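Long-range contacts in serine protease MT3772 (Mycobacterium tuberculosis, PDB 3K6Y), which acts as a serine endopeptidase of family S1C, here the protease part of a transmembrane protein that probably helps the bacterium resist oxidative stress and acid: residues A[68-73]-A[106-111]; A[93-98]-A[227-232]; A[129-134]-A[147-152]; A[170-175]-A[209-214]. One frame throughout, in Å; residues are numbered along the deposited sequence.

Contact 1 (A[68-73]-A[106-111])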
loop_
_atom_site.group_PDB
_atom_site.type_symbol
_atom_site.label_atom_id
_atom_site.label_comp_id
_atom_site.label_asym_id
_atom_site.label_seq_id
_atom_site.Cartn_x
_atom_site.Cartn_y
_atom_site.Cartn_z
ATOM N N ASP A 68 -11.353 -12.105 -18.717
ATOM C CA ASP A 68 -11.686 -11.596 -17.388
ATOM C C ASP A 68 -10.480 -11.115 -16.585
ATOM O O ASP A 68 -10.564 -11.003 -15.353
ATOM C CB ASP A 68 -12.534 -12.579 -16.595
ATOM C CG ASP A 68 -13.894 -12.813 -17.202
ATOM O OD1 ASP A 68 -14.229 -12.215 -18.236
ATOM O OD2 ASP A 68 -14.647 -13.586 -16.576
ATOM N N ARG A 69 -9.385 -10.759 -17.272
ATOM C CA ARG A 69 -8.186 -10.233 -16.603
ATOM C C ARG A 69 -7.644 -9.049 -17.379
ATOM O O ARG A 69 -7.434 -9.125 -18.589
ATOM C CB ARG A 69 -7.091 -11.308 -16.487
ATOM C CG ARG A 69 -7.400 -12.472 -15.548
ATOM C CD ARG A 69 -7.360 -11.978 -14.110
ATOM N NE ARG A 69 -7.565 -13.007 -13.091
ATOM C CZ ARG A 69 -8.756 -13.407 -12.663
ATOM N NH1 ARG A 69 -9.864 -12.959 -13.254
ATOM N NH2 ARG A 69 -8.822 -14.281 -11.668
ATOM N N VAL A 70 -7.435 -7.944 -16.662
ATOM C CA VAL A 70 -6.978 -6.697 -17.254
ATOM C C VAL A 70 -5.667 -6.264 -16.577
ATOM O O VAL A 70 -5.559 -6.304 -15.341
ATOM C CB VAL A 70 -8.049 -5.613 -17.076
ATOM C CG1 VAL A 70 -7.507 -4.212 -17.360
ATOM C CG2 VAL A 70 -9.206 -5.895 -18.006
ATOM N N MET A 71 -4.677 -5.863 -17.377
ATOM C CA MET A 71 -3.449 -5.295 -16.832
ATOM C C MET A 71 -3.524 -3.758 -16.941
ATOM O O MET A 71 -4.029 -3.211 -17.949
ATOM C CB MET A 71 -2.212 -5.818 -17.588
ATOM C CG MET A 71 -0.919 -5.235 -17.023
ATOM S SD MET A 71 0.560 -6.042 -17.692
ATOM C CE MET A 71 0.557 -7.627 -16.848
ATOM N N THR A 72 -2.983 -3.087 -15.924
ATOM C CA THR A 72 -2.818 -1.640 -15.930
ATOM C C THR A 72 -1.592 -1.316 -15.072
ATOM O O THR A 72 -0.910 -2.233 -14.606
ATOM C CB THR A 72 -4.098 -0.923 -15.419
ATOM O OG1 THR A 72 -3.964 0.498 -15.591
ATOM C CG2 THR A 72 -4.419 -1.226 -13.951
ATOM N N ASN A 73 -1.285 -0.033 -14.892
ATOM C CA ASN A 73 -0.238 0.320 -13.938
ATOM C C ASN A 73 -0.769 0.337 -12.519
ATOM O O ASN A 73 -1.947 0.643 -12.303
ATOM C CB ASN A 73 0.357 1.693 -14.244
ATOM C CG ASN A 73 1.188 1.723 -15.521
ATOM O OD1 ASN A 73 0.991 2.596 -16.357
ATOM N ND2 ASN A 73 2.157 0.820 -15.642
ATOM N N ALA A 106 -0.659 -3.521 -12.023
ATOM C CA ALA A 106 -1.767 -4.152 -11.317
ATOM C C ALA A 106 -2.496 -5.061 -12.283
ATOM O O ALA A 106 -2.569 -4.779 -13.493
ATOM C CB ALA A 106 -2.736 -3.100 -10.728
ATOM N N ILE A 107 -3.050 -6.149 -11.749
ATOM C CA ILE A 107 -3.938 -7.005 -12.534
ATOM C C ILE A 107 -5.298 -6.973 -11.867
ATOM O O ILE A 107 -5.409 -7.106 -10.630
ATOM C CB ILE A 107 -3.411 -8.464 -12.638
ATOM C CG1 ILE A 107 -2.066 -8.470 -13.385
ATOM C CG2 ILE A 107 -4.441 -9.363 -13.353
ATOM C CD1 ILE A 107 -1.366 -9.843 -13.457
ATOM N N LEU A 108 -6.311 -6.768 -12.712
ATOM C CA LEU A 108 -7.692 -6.707 -12.270
ATOM C C LEU A 108 -8.434 -7.937 -12.708
ATOM O O LEU A 108 -8.322 -8.364 -13.865
ATOM C CB LEU A 108 -8.383 -5.484 -12.897
ATOM C CG LEU A 108 -7.650 -4.161 -12.740
ATOM C CD1 LEU A 108 -8.422 -3.065 -13.428
ATOM C CD2 LEU A 108 -7.418 -3.769 -11.295
ATOM N N ALA A 109 -9.229 -8.480 -11.781
ATOM C CA ALA A 109 -10.209 -9.518 -12.117
ATOM C C ALA A 109 -11.515 -8.834 -12.486
ATOM O O ALA A 109 -12.038 -8.012 -11.715
ATOM C CB ALA A 109 -10.418 -10.473 -10.939
ATOM N N VAL A 110 -12.036 -9.142 -13.670
ATOM C CA VAL A 110 -13.196 -8.424 -14.223
ATOM C C VAL A 110 -14.164 -9.456 -14.785
ATOM O O VAL A 110 -14.102 -9.822 -15.960
ATOM C CB VAL A 110 -12.777 -7.443 -15.333
ATOM C CG1 VAL A 110 -13.945 -6.522 -15.700
ATOM C CG2 VAL A 110 -11.553 -6.600 -14.893
ATOM N N PRO A 111 -15.027 -9.996 -13.924
ATOM C CA PRO A 111 -15.965 -11.027 -14.377
ATOM C C PRO A 111 -16.829 -10.606 -15.548
ATOM O O PRO A 111 -17.327 -9.474 -15.587
ATOM C CB PRO A 111 -16.845 -11.271 -13.137
ATOM C CG PRO A 111 -15.976 -10.920 -11.996
ATOM C CD PRO A 111 -15.098 -9.797 -12.469
#

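Contact 2 (A[93-98]-A[227-232])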
loop_
_atom_site.group_PDB
_atom_site.type_symbol
_atom_site.label_atom_id
_atom_site.label_comp_id
_atom_site.label_asym_id
_atom_site.label_seq_id
_atom_site.Cartn_x
_atom_site.Cartn_y
_atom_site.Cartn_z
ATOM N N GLU A 93 -17.566 -4.150 -12.867
ATOM C CA GLU A 93 -16.903 -4.177 -11.577
ATOM C C GLU A 93 -15.585 -4.933 -11.692
ATOM O O GLU A 93 -15.476 -5.919 -12.420
ATOM C CB GLU A 93 -17.812 -4.860 -10.549
ATOM C CG GLU A 93 -19.100 -4.081 -10.224
ATOM C CD GLU A 93 -19.932 -4.709 -9.123
ATOM O OE1 GLU A 93 -19.367 -5.450 -8.285
ATOM O OE2 GLU A 93 -21.152 -4.444 -9.078
ATOM N N ALA A 94 -14.588 -4.438 -10.974
ATOM C CA ALA A 94 -13.258 -5.030 -10.995
ATOM C C ALA A 94 -12.755 -5.205 -9.574
ATOM O O ALA A 94 -13.137 -4.468 -8.651
ATOM C CB ALA A 94 -12.330 -4.180 -11.783
ATOM N N THR A 95 -11.874 -6.181 -9.407
ATOM C CA THR A 95 -11.168 -6.440 -8.150
ATOM C C THR A 95 -9.674 -6.362 -8.446
ATOM O O THR A 95 -9.212 -6.945 -9.422
ATOM C CB THR A 95 -11.524 -7.878 -7.608
ATOM O OG1 THR A 95 -12.937 -7.919 -7.369
ATOM C CG2 THR A 95 -10.811 -8.149 -6.301
ATOM N N VAL A 96 -8.915 -5.689 -7.587
ATOM C CA VAL A 96 -7.464 -5.654 -7.751
ATOM C C VAL A 96 -6.908 -6.946 -7.115
ATOM O O VAL A 96 -6.949 -7.108 -5.895
ATOM C CB VAL A 96 -6.852 -4.420 -7.060
ATOM C CG1 VAL A 96 -5.364 -4.404 -7.282
ATOM C CG2 VAL A 96 -7.491 -3.125 -7.584
ATOM N N VAL A 97 -6.404 -7.868 -7.935
ATOM C CA VAL A 97 -5.927 -9.148 -7.424
ATOM C C VAL A 97 -4.420 -9.279 -7.406
ATOM O O VAL A 97 -3.885 -10.192 -6.770
ATOM C CB VAL A 97 -6.572 -10.362 -8.165
ATOM C CG1 VAL A 97 -8.077 -10.331 -7.981
ATOM C CG2 VAL A 97 -6.196 -10.395 -9.643
ATOM N N SER A 98 -3.726 -8.360 -8.076
ATOM C CA SER A 98 -2.269 -8.273 -7.987
ATOM C C SER A 98 -1.923 -6.800 -8.095
ATOM O O SER A 98 -2.515 -6.070 -8.883
ATOM C CB SER A 98 -1.603 -9.093 -9.093
ATOM O OG SER A 98 -0.199 -8.981 -9.056
ATOM N N THR A 227 -7.591 -14.377 -6.960
ATOM C CA THR A 227 -8.988 -14.029 -6.937
ATOM C C THR A 227 -9.363 -13.064 -5.809
ATOM O O THR A 227 -10.342 -12.344 -5.924
ATOM C CB THR A 227 -9.871 -15.288 -6.790
ATOM O OG1 THR A 227 -9.413 -16.067 -5.682
ATOM C CG2 THR A 227 -9.829 -16.152 -8.056
ATOM N N GLN A 228 -8.560 -13.014 -4.746
ATOM C CA GLN A 228 -8.898 -12.191 -3.583
ATOM C C GLN A 228 -8.356 -10.782 -3.727
ATOM O O GLN A 228 -7.309 -10.590 -4.331
ATOM C CB GLN A 228 -8.327 -12.843 -2.327
ATOM C CG GLN A 228 -8.881 -14.214 -2.060
ATOM C CD GLN A 228 -10.370 -14.217 -2.101
ATOM O OE1 GLN A 228 -11.034 -13.452 -1.383
ATOM N NE2 GLN A 228 -10.934 -15.048 -2.980
ATOM N N PRO A 229 -9.039 -9.783 -3.166
ATOM C CA PRO A 229 -8.491 -8.425 -3.284
ATOM C C PRO A 229 -7.212 -8.227 -2.483
ATOM O O PRO A 229 -7.091 -8.710 -1.352
ATOM C CB PRO A 229 -9.595 -7.533 -2.711
ATOM C CG PRO A 229 -10.401 -8.427 -1.830
ATOM C CD PRO A 229 -10.327 -9.820 -2.443
ATOM N N VAL A 230 -6.284 -7.478 -3.061
ATOM C CA VAL A 230 -5.067 -7.093 -2.351
ATOM C C VAL A 230 -5.223 -5.563 -2.138
ATOM O O VAL A 230 -6.019 -4.915 -2.828
ATOM C CB VAL A 230 -3.794 -7.504 -3.152
ATOM C CG1 VAL A 230 -3.773 -9.020 -3.356
ATOM C CG2 VAL A 230 -3.687 -6.773 -4.497
ATOM N N GLY A 231 -4.485 -4.969 -1.241
ATOM C CA GLY A 231 -4.714 -3.517 -1.121
ATOM C C GLY A 231 -4.177 -2.725 -2.310
ATOM O O GLY A 231 -3.440 -3.255 -3.160
ATOM N N THR A 232 -4.480 -1.432 -2.323
ATOM C CA THR A 232 -3.959 -0.519 -3.334
ATOM C C THR A 232 -2.976 0.486 -2.756
ATOM O O THR A 232 -2.656 1.489 -3.401
ATOM C CB THR A 232 -5.075 0.214 -4.042
ATOM O OG1 THR A 232 -5.898 0.802 -3.036
ATOM C CG2 THR A 232 -5.872 -0.739 -4.934
HETATM O O HOH W 1 -4.902 -11.821 -4.612
#

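Contact 3 (A[129-134]-A[147-152])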
loop_
_atom_site.group_PDB
_atom_site.type_symbol
_atom_site.label_atom_id
_atom_site.label_comp_id
_atom_site.label_asym_id
_atom_site.label_seq_id
_atom_site.Cartn_x
_atom_site.Cartn_y
_atom_site.Cartn_z
ATOM N N ALA A 129 11.200 1.549 -34.933
ATOM C CA ALA A 129 9.969 0.822 -35.275
ATOM C C ALA A 129 8.719 1.681 -35.100
ATOM O O ALA A 129 8.613 2.434 -34.126
ATOM C CB ALA A 129 9.854 -0.455 -34.461
ATOM N N ASP A 130 7.786 1.572 -36.054
ATOM C CA ASP A 130 6.451 2.164 -35.945
ATOM C C ASP A 130 5.658 1.389 -34.892
ATOM O O ASP A 130 5.510 0.165 -34.975
ATOM C CB ASP A 130 5.648 2.048 -37.251
ATOM C CG ASP A 130 6.163 2.934 -38.373
ATOM O OD1 ASP A 130 6.650 4.059 -38.152
ATOM O OD2 ASP A 130 6.031 2.492 -39.540
ATOM N N VAL A 131 5.149 2.113 -33.907
ATOM C CA VAL A 131 4.355 1.534 -32.819
ATOM C C VAL A 131 3.231 2.511 -32.471
ATOM O O VAL A 131 3.232 3.662 -32.925
ATOM C CB VAL A 131 5.255 1.204 -31.597
ATOM C CG1 VAL A 131 6.195 0.009 -31.910
ATOM C CG2 VAL A 131 6.071 2.438 -31.164
ATOM N N VAL A 132 2.254 2.053 -31.688
ATOM C CA VAL A 132 1.104 2.882 -31.379
ATOM C C VAL A 132 0.777 2.789 -29.897
ATOM O O VAL A 132 0.701 1.704 -29.329
ATOM C CB VAL A 132 -0.152 2.520 -32.211
ATOM C CG1 VAL A 132 -1.121 3.663 -32.208
ATOM C CG2 VAL A 132 0.213 2.122 -33.658
ATOM N N VAL A 133 0.589 3.946 -29.275
ATOM C CA VAL A 133 0.106 4.038 -27.901
ATOM C C VAL A 133 -1.419 4.080 -27.944
ATOM O O VAL A 133 -1.991 4.905 -28.651
ATOM C CB VAL A 133 0.662 5.326 -27.215
ATOM C CG1 VAL A 133 -0.079 5.663 -25.901
ATOM C CG2 VAL A 133 2.150 5.195 -26.996
ATOM N N LEU A 134 -2.077 3.180 -27.224
ATOM C CA LEU A 134 -3.543 3.158 -27.212
ATOM C C LEU A 134 -4.056 3.481 -25.819
ATOM O O LEU A 134 -3.642 2.847 -24.844
ATOM C CB LEU A 134 -4.069 1.786 -27.643
ATOM C CG LEU A 134 -3.546 1.267 -28.978
ATOM C CD1 LEU A 134 -4.175 -0.100 -29.242
ATOM C CD2 LEU A 134 -3.864 2.234 -30.100
ATOM N N ALA A 147 3.610 6.554 -32.519
ATOM C CA ALA A 147 4.838 6.513 -31.751
ATOM C C ALA A 147 5.940 5.838 -32.541
ATOM O O ALA A 147 5.685 5.207 -33.560
ATOM C CB ALA A 147 4.618 5.805 -30.390
ATOM N N ARG A 148 7.170 6.003 -32.074
ATOM C CA ARG A 148 8.327 5.375 -32.671
ATOM C C ARG A 148 9.263 4.931 -31.565
ATOM O O ARG A 148 9.538 5.699 -30.639
ATOM C CB ARG A 148 9.025 6.314 -33.671
ATOM C CG ARG A 148 10.107 5.616 -34.467
ATOM C CD ARG A 148 10.787 6.489 -35.562
ATOM N NE ARG A 148 9.818 7.116 -36.460
ATOM C CZ ARG A 148 9.221 6.508 -37.487
ATOM N NH1 ARG A 148 9.475 5.232 -37.767
ATOM N NH2 ARG A 148 8.356 7.183 -38.220
ATOM N N ILE A 149 9.774 3.714 -31.654
ATOM C CA ILE A 149 10.708 3.212 -30.655
ATOM C C ILE A 149 12.012 3.997 -30.723
ATOM O O ILE A 149 12.579 4.177 -31.814
ATOM C CB ILE A 149 11.040 1.710 -30.854
ATOM C CG1 ILE A 149 9.785 0.829 -30.719
ATOM C CG2 ILE A 149 12.130 1.240 -29.894
ATOM C CD1 ILE A 149 9.205 0.753 -29.282
ATOM N N ARG A 150 12.509 4.450 -29.567
ATOM C CA ARG A 150 13.877 4.983 -29.492
ATOM C C ARG A 150 14.854 3.889 -29.102
ATOM O O ARG A 150 15.800 3.626 -29.836
ATOM C CB ARG A 150 13.978 6.152 -28.508
ATOM C CG ARG A 150 13.137 7.354 -28.835
ATOM C CD ARG A 150 13.425 8.428 -27.806
ATOM N NE ARG A 150 12.568 9.590 -27.921
ATOM C CZ ARG A 150 12.765 10.604 -28.768
ATOM N NH1 ARG A 150 13.775 10.569 -29.630
ATOM N NH2 ARG A 150 11.950 11.640 -28.773
ATOM N N GLU A 151 14.655 3.255 -27.948
ATOM C CA GLU A 151 15.650 2.353 -27.396
ATOM C C GLU A 151 15.048 1.527 -26.269
ATOM O O GLU A 151 14.185 2.022 -25.549
ATOM C CB GLU A 151 16.799 3.206 -26.832
ATOM C CG GLU A 151 18.062 2.482 -26.435
ATOM C CD GLU A 151 19.115 3.428 -25.850
ATOM O OE1 GLU A 151 18.785 4.591 -25.500
ATOM O OE2 GLU A 151 20.280 2.997 -25.730
ATOM N N ALA A 152 15.508 0.289 -26.111
ATOM C CA ALA A 152 15.272 -0.477 -24.877
ATOM C C ALA A 152 16.406 -0.134 -23.907
ATOM O O ALA A 152 17.579 -0.231 -24.271
ATOM C CB ALA A 152 15.247 -1.970 -25.167
HETATM O O HOH W 2 6.170 5.939 -36.277
HETATM O O HOH W 3 8.417 4.313 -40.228
#

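Contact 4 (A[170-175]-A[209-214])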
loop_
_atom_site.group_PDB
_atom_site.type_symbol
_atom_site.label_atom_id
_atom_site.label_comp_id
_atom_site.label_asym_id
_atom_site.label_seq_id
_atom_site.Cartn_x
_atom_site.Cartn_y
_atom_site.Cartn_z
ATOM N N ASP A 170 13.314 -2.778 -17.026
ATOM C CA ASP A 170 13.472 -2.693 -18.483
ATOM C C ASP A 170 12.320 -1.883 -19.071
ATOM O O ASP A 170 11.146 -2.208 -18.865
ATOM C CB ASP A 170 13.476 -4.089 -19.119
ATOM C CG ASP A 170 14.699 -4.911 -18.755
ATOM O OD1 ASP A 170 15.774 -4.339 -18.514
ATOM O OD2 ASP A 170 14.585 -6.151 -18.738
ATOM N N VAL A 171 12.670 -0.843 -19.816
ATOM C CA VAL A 171 11.727 0.065 -20.428
ATOM C C VAL A 171 12.079 0.314 -21.876
ATOM O O VAL A 171 13.248 0.146 -22.267
ATOM C CB VAL A 171 11.595 1.399 -19.644
ATOM C CG1 VAL A 171 11.279 1.116 -18.172
ATOM C CG2 VAL A 171 12.821 2.259 -19.803
ATOM N N TYR A 172 11.089 0.708 -22.666
ATOM C CA TYR A 172 11.375 1.404 -23.906
ATOM C C TYR A 172 11.219 2.888 -23.685
ATOM O O TYR A 172 10.272 3.342 -23.024
ATOM C CB TYR A 172 10.402 1.022 -25.018
ATOM C CG TYR A 172 10.443 -0.411 -25.465
ATOM C CD1 TYR A 172 11.523 -0.907 -26.209
ATOM C CD2 TYR A 172 9.375 -1.264 -25.204
ATOM C CE1 TYR A 172 11.544 -2.223 -26.647
ATOM C CE2 TYR A 172 9.395 -2.591 -25.632
ATOM C CZ TYR A 172 10.475 -3.057 -26.358
ATOM O OH TYR A 172 10.505 -4.353 -26.795
ATOM N N THR A 173 12.137 3.653 -24.273
ATOM C CA THR A 173 11.839 5.043 -24.555
ATOM C C THR A 173 11.251 5.133 -25.948
ATOM O O THR A 173 11.700 4.422 -26.853
ATOM C CB THR A 173 13.078 5.925 -24.443
ATOM O OG1 THR A 173 14.112 5.378 -25.266
ATOM C CG2 THR A 173 13.553 5.960 -22.995
ATOM N N ILE A 174 10.245 5.986 -26.117
ATOM C CA ILE A 174 9.569 6.140 -27.395
ATOM C C ILE A 174 9.514 7.626 -27.718
ATOM O O ILE A 174 9.575 8.480 -26.814
ATOM C CB ILE A 174 8.144 5.506 -27.397
ATOM C CG1 ILE A 174 7.219 6.214 -26.398
ATOM C CG2 ILE A 174 8.235 4.004 -27.155
ATOM C CD1 ILE A 174 5.794 5.698 -26.442
ATOM N N ARG A 175 9.436 7.922 -29.012
ATOM C CA ARG A 175 9.091 9.248 -29.440
ATOM C C ARG A 175 7.577 9.275 -29.621
ATOM O O ARG A 175 7.040 8.546 -30.466
ATOM C CB ARG A 175 9.813 9.615 -30.743
ATOM C CG ARG A 175 9.494 11.022 -31.147
ATOM C CD ARG A 175 10.344 11.528 -32.277
ATOM N NE ARG A 175 9.919 12.887 -32.583
ATOM C CZ ARG A 175 10.550 13.713 -33.413
ATOM N NH1 ARG A 175 11.636 13.317 -34.058
ATOM N NH2 ARG A 175 10.064 14.929 -33.586
ATOM N N GLY A 209 8.213 9.248 -24.358
ATOM C CA GLY A 209 7.405 8.439 -23.447
ATOM C C GLY A 209 8.191 7.258 -22.928
ATOM O O GLY A 209 9.218 6.866 -23.506
ATOM N N PHE A 210 7.668 6.669 -21.850
ATOM C CA PHE A 210 8.296 5.536 -21.194
ATOM C C PHE A 210 7.298 4.399 -21.106
ATOM O O PHE A 210 6.119 4.616 -20.759
ATOM C CB PHE A 210 8.726 5.891 -19.776
ATOM C CG PHE A 210 9.840 6.891 -19.721
ATOM C CD1 PHE A 210 11.158 6.471 -19.820
ATOM C CD2 PHE A 210 9.565 8.245 -19.630
ATOM C CE1 PHE A 210 12.209 7.392 -19.779
ATOM C CE2 PHE A 210 10.612 9.186 -19.592
ATOM C CZ PHE A 210 11.928 8.748 -19.682
ATOM N N VAL A 211 7.774 3.200 -21.442
ATOM C CA VAL A 211 6.945 2.004 -21.571
ATOM C C VAL A 211 7.624 0.838 -20.870
ATOM O O VAL A 211 8.790 0.537 -21.165
ATOM C CB VAL A 211 6.751 1.664 -23.068
ATOM C CG1 VAL A 211 5.880 0.428 -23.237
ATOM C CG2 VAL A 211 6.162 2.850 -23.818
ATOM N N LEU A 212 6.930 0.165 -19.942
ATOM C CA LEU A 212 7.504 -1.046 -19.351
ATOM C C LEU A 212 7.529 -2.124 -20.400
ATOM O O LEU A 212 6.524 -2.343 -21.071
ATOM C CB LEU A 212 6.649 -1.545 -18.188
ATOM C CG LEU A 212 6.421 -0.598 -17.019
ATOM C CD1 LEU A 212 5.353 -1.136 -16.082
ATOM C CD2 LEU A 212 7.740 -0.348 -16.268
ATOM N N THR A 213 8.643 -2.830 -20.560
ATOM C CA THR A 213 8.659 -3.848 -21.610
ATOM C C THR A 213 7.756 -5.044 -21.279
ATOM O O THR A 213 7.453 -5.314 -20.114
ATOM C CB THR A 213 10.082 -4.369 -21.924
ATOM O OG1 THR A 213 10.536 -5.160 -20.830
ATOM C CG2 THR A 213 11.060 -3.233 -22.239
ATOM N N ALA A 214 7.401 -5.810 -22.311
ATOM C CA ALA A 214 6.686 -7.054 -22.080
ATOM C C ALA A 214 7.446 -7.967 -21.106
ATOM O O ALA A 214 6.861 -8.556 -20.203
ATOM C CB ALA A 214 6.415 -7.777 -23.411
HETATM O O HOH W 4 12.710 -6.632 -21.469
#

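Contact 1 (A[68-73]-A[106-111])
Val70 and Leu108 form a hydrogen-bonded pair of the antiparallel strands 69-72 and 106-109. Their backbones exchange two hydrogen bonds, and Leu108 N to Val70 O is the shorter at 2.8 Å. Both donors lie in the plane of the carbonyl they reach. The side chains of Val70, Thr72, Ala106 and Leu108 pack together on one face of the sheet. CB of Val70 meets CB of Leu108 at 4.2 Å, and CG2 of Val70 leans on CG2 of Val110 at 4.0 Å. Ile47 of strand 44-51 covers Thr72 and Leu108. The Thr72 hydroxyl is bonded to Thr61 O. Met71 and Ile107 are buried on the other face. These are neighbouring strands of the N-terminal six-stranded barrel of a chymotrypsin-like protease. Just past Thr72, Asn73 bonds through ND2 to the backbone O of Asp104. It lies against the predicted catalytic residues His75, Asp104 and Ser183. The other end of the pair is looser and partly open to solvent. There the Arg69 chain bends at chi2 (-71°), with CD 4.0 Å from Ile107 CG2. The Ala109 methyl CB is 3.4 Å from NH1 and sits over one face of the guanidinium, toward the rim. NH1 also donates to Asp68 O at 3.0 Å, with that oxygen in the guanidinium plane. Val110 N reaches the same oxygen at 2.9 Å, from the opposite face of the carbonyl plane. The Arg69 NE is held by Ile224 O. The Asp68 carboxylate runs past Pro111, with OD2 3.6 Å from Pro111 CA, and accepts from the backbone N of His112 and Leu113.

Contact 2 (A[93-98]-A[227-232])
Val96 of strand 90-100 and Val230 of the irregular segment 227-232 meet where the touching parts of the two segments run 81° apart, joined by a single direct hydrogen bond. Val230 N donates to Val96 O at 2.9 Å, nearly along the C=O axis. The CA of Pro229 adds a CH...O contact to the same oxygen at 3.3 Å. A water lies 2.9 Å from Val97 O and 2.7 Å from Gln228 O and links the two carbonyls. CG1 of Val96 stands anti to its backbone N (chi1 -179°) and meets CG2 of Val230 at 4.0 Å, the two side chains crossing at about a right angle. The other Val96 methyl, CG2, touches CG2 of Thr232 at 3.9 Å, again nearly crosswise. CG1 of Val230 sits 3.6 Å from Val97 O. At the outer side, CG2 of Thr95 rests on CA and CB of Pro229. CG1 of Val97 lies 3.7 Å from Thr227 O. The Thr232 hydroxyl is bonded to Ser80 O, which ties the far end of the segment to another loop. Val230 also packs on Pro229 of the second subunit, and Gln228 on its own copy there. Val97 and Ser98 both face Ile107, a classic beta bulge. The C-terminal tail thus lies across a bulged strand of the N-terminal barrel of this chymotrypsin-like fold.

Contact 3 (A[129-134]-A[147-152])
The hairpin of strands 130-135 and 143-157 brings Val131 against Ala147 and Asp130 against Arg148. Val131 and Ala147 are a hydrogen-bonded antiparallel pair. Ala147 N reaches Val131 O at 2.9 Å, but the bond is bent, 132° at the hydrogen. Val131 N approaches Ala147 O from well above the carbonyl plane. The short strand segments cross steeply, with 117° between their directions. Ile149 N still reaches Ala129 O. This hairpin opens the second six-stranded barrel of the chymotrypsin-like fold. Inside, CG2 of Val131 touches the Ala147 CB at 3.7 Å. CG1 of Val131 meets CG1 of Ile149 at 3.9 Å, the side chains crossing at about a right angle. Leu187 of strand 186-188 packs on both. On the other face Asp130 and Arg148 lie side by side and form a salt bridge, OD1 to NH1 3.1 Å. Their flat groups are turned 59° apart. Two waters both donate to Asp130 OD1. One also donates to Ala147 O, and the other accepts from Arg148 NH1 in the guanidinium plane. NH1 is bonded to Gly128 O as well. The Arg148 NE and NH2 donate to Ala25 O and Ser26 O of the N-terminal segment.

Contact 4 (A[170-175]-A[209-214])
Thr213 lays its methyl over one face of the Tyr172 ring. CG2 is 4.0 Å from the ring centroid and 18° off the normal, a CH-pi contact displaced toward the rim atoms CD2 and CE2. The two side chains cross at about a right angle. CG2 of Thr213 is anti to its carbonyl carbon, while chi1 of 71° sets OG1 between the backbone N and that carbon. There OG1 caps the following helix and shares a water with Asp170, whose own bond to it is weak. Val211 CG1 lies at the edge of the tyrosine ring, near its plane. On the sheet face that carries Tyr172, Ile174 and Val211 cross at about a right angle, with CD1 of Ile174 3.9 Å from CG2 of Val211. CG1 of Ile174 lies 3.7 Å from CA of Gly209. On the opposite face Thr173 and Phe210 run side by side, CG2 to CE1 3.8 Å. Five backbone hydrogen bonds join the antiparallel strands, among them Tyr172 N to Val211 O at 2.8 Å. Asp170 forms a salt bridge to Arg154. Leu212 is directed away from the pair and touches Asn73, near the predicted catalytic residues. Tyr172, Ile174 and Val211 are buried, and Ala125 N satisfies the tyrosine hydroxyl. Thr213 serves twice, its methyl on the ring and its hydroxyl on Glu216 N, which fixes the strand end and the start of helix 214-218 together.

Contacts 1 and 4 are the buried ones, and each joins the third and sixth strands of its own barrel. Contacts 2 and 3 are only partly buried. Contact 1 meets contact 2 through strands 105-109 and 90-100, which are neighbours in the first barrel. Contact 3 meets contact 4 through strands 143-157 and 167-175 in the second. Across the barrels, contacts 1 and 4 touch near the predicted triad. Contacts 2 and 3 stay about 17 Å apart at their nearest atoms. Ladders of backbone bonds dominate 1 and 4, whereas contact 2 relies on one direct bond and a water, and contact 3 adds a hydrated salt bridge.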